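Local coordinates for protein aminotransferase (Neisseria meningitidis Z2491, PDB 3JTX) that probably transfers amino groups between amino acids and 2-oxo acids, using a covalently bound pyridoxal 5'-phosphate cofactor, at residues F14-E19 against G356-R361; P126-Q131 against G366-G371; P152-D157 against Y328-V333. All coordinates share one frame; numbering follows the deposited sequence.

Contact 1: F14-E19 against G356-R361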
loop_
_atom_site.group_PDB
_atom_site.type_symbol
_atom_site.label_atom_id
_atom_site.label_comp_id
_atom_site.label_asym_id
_atom_site.label_seq_id
_atom_site.Cartn_x
_atom_site.Cartn_y
_atom_site.Cartn_z
ATOM N N PHE A 14 -6.274 17.565 -12.720
ATOM C CA PHE A 14 -5.855 18.951 -12.402
ATOM C C PHE A 14 -4.637 19.361 -13.218
ATOM O O PHE A 14 -4.509 20.533 -13.596
ATOM C CB PHE A 14 -5.575 19.161 -10.902
ATOM C CG PHE A 14 -4.115 18.995 -10.517
ATOM C CD1 PHE A 14 -3.204 20.040 -10.701
ATOM C CD2 PHE A 14 -3.648 17.786 -9.994
ATOM C CE1 PHE A 14 -1.858 19.887 -10.358
ATOM C CE2 PHE A 14 -2.300 17.624 -9.649
ATOM C CZ PHE A 14 -1.404 18.678 -9.831
ATOM N N ALA A 15 -3.745 18.407 -13.491
ATOM C CA ALA A 15 -2.564 18.687 -14.311
ATOM C C ALA A 15 -2.918 19.058 -15.747
ATOM O O ALA A 15 -2.193 19.817 -16.376
ATOM C CB ALA A 15 -1.581 17.504 -14.291
ATOM N N ARG A 16 -4.024 18.543 -16.265
ATOM C CA ARG A 16 -4.392 18.776 -17.678
ATOM C C ARG A 16 -4.835 20.201 -17.984
ATOM O O ARG A 16 -4.874 20.612 -19.148
ATOM C CB ARG A 16 -5.483 17.816 -18.120
ATOM C CG ARG A 16 -4.995 16.391 -18.238
ATOM C CD ARG A 16 -5.908 15.617 -19.149
ATOM N NE ARG A 16 -7.082 15.106 -18.444
ATOM C CZ ARG A 16 -8.182 14.654 -19.042
ATOM N NH1 ARG A 16 -8.297 14.668 -20.376
ATOM N NH2 ARG A 16 -9.184 14.196 -18.303
ATOM N N LEU A 17 -5.180 20.943 -16.940
ATOM C CA LEU A 17 -5.475 22.346 -17.089
ATOM C C LEU A 17 -4.279 23.068 -17.743
ATOM O O LEU A 17 -4.468 23.910 -18.618
ATOM C CB LEU A 17 -5.835 22.969 -15.729
ATOM C CG LEU A 17 -6.516 24.332 -15.826
ATOM C CD1 LEU A 17 -7.821 24.195 -16.602
ATOM C CD2 LEU A 17 -6.735 24.964 -14.436
ATOM N N HIS A 18 -3.058 22.691 -17.350
ATOM C CA HIS A 18 -1.850 23.378 -17.799
ATOM C C HIS A 18 -1.683 23.343 -19.319
ATOM O O HIS A 18 -1.551 24.394 -19.931
ATOM C CB HIS A 18 -0.594 22.820 -17.110
ATOM C CG HIS A 18 0.645 23.599 -17.421
ATOM N ND1 HIS A 18 0.874 24.863 -16.918
ATOM C CD2 HIS A 18 1.704 23.312 -18.214
ATOM C CE1 HIS A 18 2.024 25.316 -17.380
ATOM N NE2 HIS A 18 2.547 24.396 -18.169
ATOM N N GLU A 19 -1.714 22.154 -19.922
ATOM C CA GLU A 19 -1.622 22.032 -21.395
ATOM C C GLU A 19 -2.698 22.886 -22.064
ATOM O O GLU A 19 -2.422 23.584 -23.042
ATOM C CB GLU A 19 -1.786 20.576 -21.876
ATOM C CG GLU A 19 -0.523 19.696 -21.864
ATOM C CD GLU A 19 -0.826 18.200 -22.180
ATOM O OE1 GLU A 19 -1.848 17.897 -22.849
ATOM O OE2 GLU A 19 -0.039 17.322 -21.758
ATOM N N GLY A 356 -15.032 20.535 -16.893
ATOM C CA GLY A 356 -15.713 19.286 -16.531
ATOM C C GLY A 356 -15.410 18.139 -17.473
ATOM O O GLY A 356 -15.416 16.971 -17.069
ATOM N N ARG A 357 -15.139 18.453 -18.733
ATOM C CA ARG A 357 -14.811 17.418 -19.723
ATOM C C ARG A 357 -13.590 16.595 -19.298
ATOM O O ARG A 357 -13.450 15.422 -19.675
ATOM C CB ARG A 357 -14.620 18.040 -21.120
ATOM C CG ARG A 357 -13.342 18.847 -21.287
ATOM C CD ARG A 357 -13.340 19.611 -22.604
ATOM N NE ARG A 357 -14.425 20.584 -22.645
ATOM C CZ ARG A 357 -14.783 21.280 -23.719
ATOM N NH1 ARG A 357 -14.142 21.126 -24.874
ATOM N NH2 ARG A 357 -15.778 22.153 -23.638
ATOM N N PHE A 358 -12.731 17.184 -18.470
ATOM C CA PHE A 358 -11.539 16.477 -17.999
ATOM C C PHE A 358 -11.813 15.392 -16.964
ATOM O O PHE A 358 -10.911 14.591 -16.661
ATOM C CB PHE A 358 -10.501 17.474 -17.452
ATOM C CG PHE A 358 -9.907 18.413 -18.500
ATOM C CD1 PHE A 358 -10.014 18.162 -19.863
ATOM C CD2 PHE A 358 -9.207 19.538 -18.099
ATOM C CE1 PHE A 358 -9.441 19.035 -20.807
ATOM C CE2 PHE A 358 -8.633 20.416 -19.038
ATOM C CZ PHE A 358 -8.752 20.164 -20.380
ATOM N N LEU A 359 -13.027 15.371 -16.402
ATOM C CA LEU A 359 -13.424 14.381 -15.392
ATOM C C LEU A 359 -14.351 13.303 -15.957
ATOM O O LEU A 359 -14.892 12.478 -15.201
ATOM C CB LEU A 359 -14.143 15.085 -14.217
ATOM C CG LEU A 359 -13.329 16.142 -13.468
ATOM C CD1 LEU A 359 -14.173 16.834 -12.388
ATOM C CD2 LEU A 359 -12.117 15.468 -12.853
ATOM N N ALA A 360 -14.549 13.321 -17.278
ATOM C CA ALA A 360 -15.539 12.467 -17.908
ATOM C C ALA A 360 -15.026 11.836 -19.199
ATOM O O ALA A 360 -14.085 12.333 -19.829
ATOM C CB ALA A 360 -16.790 13.268 -18.191
ATOM N N ARG A 361 -15.656 10.723 -19.565
ATOM C CA ARG A 361 -15.505 10.141 -20.884
ATOM C C ARG A 361 -16.746 10.365 -21.755
ATOM O O ARG A 361 -17.869 10.430 -21.280
ATOM C CB ARG A 361 -15.212 8.642 -20.796
ATOM C CG ARG A 361 -14.483 8.192 -22.045
ATOM C CD ARG A 361 -14.227 6.773 -22.110
ATOM N NE ARG A 361 -13.132 6.318 -21.258
ATOM C CZ ARG A 361 -12.737 5.051 -21.236
ATOM N NH1 ARG A 361 -13.349 4.167 -22.021
ATOM N NH2 ARG A 361 -11.754 4.660 -20.441
HETATM O O HOH W 1 -11.211 13.268 -20.627
#
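Helix 13-20, near the N-terminus, lies against a short 3-10 turn, residues 356-359, at the edge of the three-stranded antiparallel sheet, and the contact rests on Arg16 packed over Phe358. The CB atom of Arg16 sits above one face of the Phe358 ring, toward its rim, 4.1 Å from CD2 of Phe358. CG of Arg16 stands opposite the carbonyl carbon (chi1 -70°), and a bend at chi3 (-84°) folds the rest of the chain along the aromatic side chain. NH1 of Arg16 thereby comes to 3.9 Å from CD1 of Phe358. The guanidinium plane is inclined by 35° to the ring, a loose overlap and not a flat stack, and CB of Phe358 lies over one guanidinium face, 3.6 Å from NH2 of Arg16. The same side of the ring also reaches the helix backbone, CE2 of Phe358 being 3.8 Å from the carbonyl O of Arg16.

A water carries the polar link. NH2 of Arg16 donates to it over 3.2 Å, with the water at the guanidinium edge, in plane, and the water in turn donates to the carbonyl O of Ala360 at 3.1 Å. The turn itself is closed by a backbone bond from Leu359 N to Gly356 O.

Around this pair, Phe358 also meets Ala20, while Leu17 rests on Pro355 and His36, and Leu359 reaches Pro13. A MES molecule, probably from the crystallisation liquor, accepts a hydrogen bond from Phe14 N and lies about 5 Å from the Leu359 side chain. Joining the N-terminal segment to C-terminal elements in this way is characteristic of the small domain of fold type I, PLP-dependent aminotransferases.

Contact 2: P126-Q131 against G366-G371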
loop_
_atom_site.group_PDB
_atom_site.type_symbol
_atom_site.label_atom_id
_atom_site.label_comp_id
_atom_site.label_asym_id
_atom_site.label_seq_id
_atom_site.Cartn_x
_atom_site.Cartn_y
_atom_site.Cartn_z
ATOM N N PRO A 126 -19.788 5.760 -12.344
ATOM C CA PRO A 126 -20.466 6.989 -12.732
ATOM C C PRO A 126 -19.628 7.749 -13.760
ATOM O O PRO A 126 -18.421 7.471 -13.913
ATOM C CB PRO A 126 -20.555 7.766 -11.415
ATOM C CG PRO A 126 -19.383 7.269 -10.638
ATOM C CD PRO A 126 -19.337 5.814 -10.943
ATOM N N ASN A 127 -20.276 8.676 -14.465
ATOM C CA ASN A 127 -19.613 9.538 -15.447
ATOM C C ASN A 127 -20.279 10.914 -15.392
ATOM O O ASN A 127 -21.464 11.024 -15.723
ATOM C CB ASN A 127 -19.727 8.934 -16.831
ATOM C CG ASN A 127 -18.785 9.562 -17.842
ATOM O OD1 ASN A 127 -17.686 10.021 -17.508
ATOM N ND2 ASN A 127 -19.202 9.538 -19.121
ATOM N N PRO A 128 -19.540 11.962 -14.947
ATOM C CA PRO A 128 -18.111 12.031 -14.598
ATOM C C PRO A 128 -17.652 11.053 -13.512
ATOM O O PRO A 128 -18.440 10.677 -12.624
ATOM C CB PRO A 128 -17.926 13.484 -14.121
ATOM C CG PRO A 128 -19.018 14.235 -14.734
ATOM C CD PRO A 128 -20.190 13.271 -14.772
ATOM N N PHE A 129 -16.377 10.660 -13.591
ATOM C CA PHE A 129 -15.824 9.610 -12.732
ATOM C C PHE A 129 -14.606 10.087 -11.945
ATOM O O PHE A 129 -14.038 11.138 -12.225
ATOM C CB PHE A 129 -15.472 8.365 -13.573
ATOM C CG PHE A 129 -14.396 8.586 -14.606
ATOM C CD1 PHE A 129 -14.710 9.084 -15.867
ATOM C CD2 PHE A 129 -13.072 8.262 -14.334
ATOM C CE1 PHE A 129 -13.725 9.289 -16.819
ATOM C CE2 PHE A 129 -12.081 8.447 -15.289
ATOM C CZ PHE A 129 -12.408 8.972 -16.532
ATOM N N TYR A 130 -14.227 9.302 -10.943
ATOM C CA TYR A 130 -12.978 9.499 -10.212
ATOM C C TYR A 130 -11.940 8.591 -10.835
ATOM O O TYR A 130 -12.178 7.393 -11.026
ATOM C CB TYR A 130 -13.167 9.174 -8.723
ATOM C CG TYR A 130 -11.952 9.330 -7.830
ATOM C CD1 TYR A 130 -11.295 10.550 -7.698
ATOM C CD2 TYR A 130 -11.502 8.263 -7.053
ATOM C CE1 TYR A 130 -10.198 10.690 -6.822
ATOM C CE2 TYR A 130 -10.403 8.394 -6.180
ATOM C CZ TYR A 130 -9.756 9.596 -6.074
ATOM O OH TYR A 130 -8.663 9.697 -5.212
ATOM N N GLN A 131 -10.796 9.194 -11.157
ATOM C CA GLN A 131 -9.639 8.562 -11.829
ATOM C C GLN A 131 -9.378 7.094 -11.482
ATOM O O GLN A 131 -9.220 6.254 -12.385
ATOM C CB GLN A 131 -8.362 9.401 -11.512
ATOM C CG GLN A 131 -8.041 9.557 -9.935
ATOM C CD GLN A 131 -7.662 10.997 -9.477
ATOM O OE1 GLN A 131 -6.756 11.198 -8.643
ATOM N NE2 GLN A 131 -8.350 11.983 -10.016
ATOM N N GLY A 366 -23.198 11.627 -25.256
ATOM C CA GLY A 366 -22.317 12.794 -25.072
ATOM C C GLY A 366 -21.458 12.718 -23.812
ATOM O O GLY A 366 -21.616 11.778 -23.013
ATOM N N ASN A 367 -20.536 13.690 -23.662
ATOM C CA ASN A 367 -19.636 13.813 -22.497
ATOM C C ASN A 367 -20.365 14.603 -21.411
ATOM O O ASN A 367 -20.609 15.804 -21.587
ATOM C CB ASN A 367 -18.313 14.504 -22.904
ATOM C CG ASN A 367 -17.356 14.725 -21.728
ATOM O OD1 ASN A 367 -17.762 15.158 -20.653
ATOM N ND2 ASN A 367 -16.074 14.429 -21.936
ATOM N N PRO A 368 -20.733 13.931 -20.293
ATOM C CA PRO A 368 -21.547 14.589 -19.277
ATOM C C PRO A 368 -20.751 15.559 -18.367
ATOM O O PRO A 368 -21.328 16.131 -17.442
ATOM C CB PRO A 368 -22.106 13.412 -18.476
ATOM C CG PRO A 368 -21.034 12.385 -18.558
ATOM C CD PRO A 368 -20.449 12.528 -19.933
ATOM N N GLY A 369 -19.444 15.691 -18.613
ATOM C CA GLY A 369 -18.627 16.747 -18.027
ATOM C C GLY A 369 -18.647 18.052 -18.807
ATOM O O GLY A 369 -18.428 19.119 -18.243
ATOM N N GLU A 370 -18.929 17.987 -20.104
ATOM C CA GLU A 370 -18.958 19.201 -20.927
ATOM C C GLU A 370 -20.036 20.157 -20.442
ATOM O O GLU A 370 -21.131 19.735 -20.066
ATOM C CB GLU A 370 -19.241 18.881 -22.385
ATOM C CG GLU A 370 -18.071 18.340 -23.154
ATOM C CD GLU A 370 -18.369 18.188 -24.649
ATOM O OE1 GLU A 370 -19.403 18.714 -25.113
ATOM O OE2 GLU A 370 -17.561 17.535 -25.345
ATOM N N GLY A 371 -19.724 21.452 -20.443
ATOM C CA GLY A 371 -20.702 22.460 -20.045
ATOM C C GLY A 371 -20.707 22.777 -18.561
ATOM O O GLY A 371 -21.529 23.577 -18.107
#
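Asn127 and Pro128, at the end of strand 122-127, are packed against Pro368, which projects from a turn of the C-terminal part of the chain. The side chains of Asn127 and Pro368 cross at about a right angle, with ND2 of Asn127 3.3 Å from CD of Pro368. CG of Asn127 is trans to its own nitrogen (chi1 -165°), which swings the carboxamide toward the proline. The nitrogen that brushes this ring is not short of partners: ND2 donates to the carbonyl O of Arg361 and is also hydrogen-bonded to Asn148 OD1, so the amide has little freedom to rotate. Its OD1 lies in the plane of the Phe129 ring, at the edge.

On the backbone side, the carbonyl O of Asn127 approaches CG of Pro368 to 3.2 Å. The two prolines slide past each other in opposite directions, CD of Pro128 lying 4.0 Å from CG of Pro368, and CG of Pro128 comes within 4.2 Å of CA of Gly369. The peptide bond before Pro128 is cis.

Pro368 is presented by a type I turn from Asn367 to Glu370, closed by Glu370 N to Asn367 O at 3.1 Å. Asn367, with its CG also trans to nitrogen (chi1 177°), folds its amide back over the turn. Its OD1 accepts from Gly369 N over 2.7 Å, with the donor in the carbonyl plane, and takes a weak second bond from Glu370 N. This Asx turn ties side chain and backbone together next to Pro368.

A cis proline just after the strand, at the seam between the large cofactor-binding domain and the small domain, recalls the cis proline of aspartate aminotransferase and its class I relatives.

Contact 3: P152-D157 against Y328-V333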
loop_
_atom_site.group_PDB
_atom_site.type_symbol
_atom_site.label_atom_id
_atom_site.label_comp_id
_atom_site.label_asym_id
_atom_site.label_seq_id
_atom_site.Cartn_x
_atom_site.Cartn_y
_atom_site.Cartn_z
ATOM N N PRO A 152 -30.969 17.391 -13.474
ATOM C CA PRO A 152 -30.627 18.161 -12.257
ATOM C C PRO A 152 -30.194 17.350 -11.024
ATOM O O PRO A 152 -29.621 17.922 -10.105
ATOM C CB PRO A 152 -31.933 18.900 -11.938
ATOM C CG PRO A 152 -33.013 17.970 -12.436
ATOM C CD PRO A 152 -32.432 17.269 -13.651
ATOM N N SER A 153 -30.484 16.054 -10.980
ATOM C CA SER A 153 -30.128 15.236 -9.813
ATOM C C SER A 153 -28.640 14.854 -9.799
ATOM O O SER A 153 -28.030 14.753 -8.729
ATOM C CB SER A 153 -30.968 13.960 -9.787
ATOM O OG SER A 153 -30.498 13.016 -10.751
ATOM N N PHE A 154 -28.082 14.652 -10.994
ATOM C CA PHE A 154 -26.753 14.059 -11.202
ATOM C C PHE A 154 -26.624 12.630 -10.635
ATOM O O PHE A 154 -25.512 12.156 -10.415
ATOM C CB PHE A 154 -25.627 14.981 -10.686
ATOM C CG PHE A 154 -25.679 16.362 -11.260
ATOM C CD1 PHE A 154 -25.166 16.622 -12.517
ATOM C CD2 PHE A 154 -26.276 17.395 -10.554
ATOM C CE1 PHE A 154 -25.241 17.891 -13.068
ATOM C CE2 PHE A 154 -26.351 18.676 -11.091
ATOM C CZ PHE A 154 -25.831 18.925 -12.345
ATOM N N ASN A 155 -27.751 11.938 -10.431
ATOM C CA ASN A 155 -27.712 10.506 -10.111
ATOM C C ASN A 155 -27.348 9.713 -11.363
ATOM O O ASN A 155 -27.635 10.163 -12.464
ATOM C CB ASN A 155 -29.059 10.011 -9.586
ATOM C CG ASN A 155 -29.499 10.721 -8.314
ATOM O OD1 ASN A 155 -30.690 10.986 -8.125
ATOM N ND2 ASN A 155 -28.556 11.041 -7.452
ATOM N N PRO A 156 -26.718 8.530 -11.201
ATOM C CA PRO A 156 -26.330 7.698 -12.351
ATOM C C PRO A 156 -27.515 7.164 -13.154
ATOM O O PRO A 156 -28.497 6.735 -12.566
ATOM C CB PRO A 156 -25.579 6.521 -11.711
ATOM C CG PRO A 156 -25.294 6.929 -10.304
ATOM C CD PRO A 156 -26.356 7.896 -9.921
ATOM N N ASP A 157 -27.399 7.187 -14.482
ATOM C CA ASP A 157 -28.419 6.654 -15.384
ATOM C C ASP A 157 -28.080 5.216 -15.765
ATOM O O ASP A 157 -27.401 4.951 -16.761
ATOM C CB ASP A 157 -28.538 7.525 -16.638
ATOM C CG ASP A 157 -29.712 7.132 -17.520
ATOM O OD1 ASP A 157 -30.369 6.107 -17.255
ATOM O OD2 ASP A 157 -29.987 7.864 -18.486
ATOM N N TYR A 328 -17.288 20.836 -3.405
ATOM C CA TYR A 328 -17.303 21.250 -4.812
ATOM C C TYR A 328 -18.571 21.989 -5.180
ATOM O O TYR A 328 -19.654 21.695 -4.644
ATOM C CB TYR A 328 -17.166 20.042 -5.739
ATOM C CG TYR A 328 -15.917 19.264 -5.483
ATOM C CD1 TYR A 328 -14.661 19.788 -5.813
ATOM C CD2 TYR A 328 -15.977 18.010 -4.910
ATOM C CE1 TYR A 328 -13.495 19.058 -5.570
ATOM C CE2 TYR A 328 -14.824 17.275 -4.660
ATOM C CZ TYR A 328 -13.593 17.789 -4.994
ATOM O OH TYR A 328 -12.459 17.042 -4.699
ATOM N N ILE A 329 -18.419 22.968 -6.073
ATOM C CA ILE A 329 -19.523 23.527 -6.827
ATOM C C ILE A 329 -19.323 23.035 -8.281
ATOM O O ILE A 329 -18.272 23.261 -8.886
ATOM C CB ILE A 329 -19.523 25.058 -6.797
ATOM C CG1 ILE A 329 -19.721 25.576 -5.362
ATOM C CG2 ILE A 329 -20.619 25.604 -7.693
ATOM C CD1 ILE A 329 -19.689 27.088 -5.262
ATOM N N TRP A 330 -20.323 22.334 -8.807
ATOM C CA TRP A 330 -20.326 21.862 -10.198
ATOM C C TRP A 330 -21.099 22.909 -10.986
ATOM O O TRP A 330 -22.324 22.831 -11.133
ATOM C CB TRP A 330 -20.960 20.457 -10.222
ATOM C CG TRP A 330 -20.994 19.644 -11.503
ATOM C CD1 TRP A 330 -22.109 19.021 -12.039
ATOM C CD2 TRP A 330 -19.893 19.262 -12.335
ATOM N NE1 TRP A 330 -21.764 18.306 -13.152
ATOM C CE2 TRP A 330 -20.415 18.446 -13.368
ATOM C CE3 TRP A 330 -18.521 19.542 -12.320
ATOM C CZ2 TRP A 330 -19.609 17.916 -14.386
ATOM C CZ3 TRP A 330 -17.719 19.025 -13.345
ATOM C CH2 TRP A 330 -18.260 18.206 -14.345
ATOM N N LEU A 331 -20.377 23.907 -11.485
ATOM C CA LEU A 331 -20.989 25.108 -12.028
ATOM C C LEU A 331 -21.350 24.972 -13.512
ATOM O O LEU A 331 -20.485 24.731 -14.365
ATOM C CB LEU A 331 -20.057 26.308 -11.819
ATOM C CG LEU A 331 -20.644 27.654 -12.257
ATOM C CD1 LEU A 331 -21.816 28.043 -11.337
ATOM C CD2 LEU A 331 -19.583 28.756 -12.290
ATOM N N LYS A 332 -22.634 25.138 -13.812
ATOM C CA LYS A 332 -23.116 25.141 -15.188
ATOM C C LYS A 332 -22.632 26.403 -15.903
ATOM O O LYS A 332 -22.901 27.522 -15.463
ATOM C CB LYS A 332 -24.651 25.049 -15.221
ATOM C CG LYS A 332 -25.249 24.842 -16.622
ATOM C CD LYS A 332 -26.794 24.774 -16.573
ATOM C CE LYS A 332 -27.432 25.139 -17.916
ATOM N NZ LYS A 332 -28.936 25.043 -17.900
ATOM N N VAL A 333 -21.909 26.196 -17.003
ATOM C CA VAL A 333 -21.368 27.264 -17.817
ATOM C C VAL A 333 -22.469 27.784 -18.758
ATOM O O VAL A 333 -23.002 27.017 -19.568
ATOM C CB VAL A 333 -20.164 26.762 -18.650
ATOM C CG1 VAL A 333 -19.679 27.849 -19.623
ATOM C CG2 VAL A 333 -19.044 26.291 -17.706
#
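Phe154 and Trp330 meet as an offset edge-to-face pair, the indole presenting its edge to the face of the phenyl ring. The planes stand at 79° to each other, and the centroids of the phenyl ring and the five-membered indole ring are 4.9 Å apart. The pyrrole corner of the tryptophan does the touching: CD1 of Trp330 is 3.5 Å from CE1 of Phe154, and NE1 of Trp330 lies equally close to that atom. CD1 of Trp330 also comes to 3.7 Å from CZ of Phe154, whereas NE1 leans to the other side, 3.8 Å from CD1 of Phe154. The indole edge therefore lies along one margin of the phenyl face and does not point at its middle.

CG of Trp330 is opposite the backbone nitrogen (chi1 -174°), which carries the indole off strand 328-332 to meet the phenyl ring. That strand forms one border of the small domain's antiparallel sheet, while residues 152-157 belong to the loop following strand 143-148 of the seven-stranded mixed sheet. The pair thus bridges the two domains of a fold type I aminotransferase. On the indole, Tyr372 of the adjoining strand stacks and Pro180 adds a further contact, while Phe154 also touches Ser181.

The loop carrying Phe154 is pinned locally by Ser153. Its OG accepts a nearly straight hydrogen bond (170°) from Asn155 N over 3.0 Å, an ST turn that spans the phenylalanine and holds the backbone on both sides of it. Phe154 itself has a positive phi, in the left-handed region. Beyond the loop, Ser183 OG is hydrogen-bonded to the carbonyl O of Ser153.

Overall arrangement
Contacts 2 and 3 bridge the two domains, and contact 1 adjoins contact 2. Contacts 1 and 2 have centres about 10 Å apart and are joined by a probable backbone hydrogen bond, Leu359 O to Phe129 N, 2.8 Å. MES is hydrogen-bonded by Phe14 N of contact 1 and by Gln131 NE2 of contact 2. Contact 3, centred about 10 Å from contact 2 and 16 Å from contact 1, is tied to both through Trp330: its CZ2 lies 3.7 Å from Pro128 CG, and its CH2 3.5 Å from Gly356 CA. Gly371 O and Val333 N, 2.9 Å apart, probably bond the residue after the turn of contact 2 to the one just beyond strand 328-332.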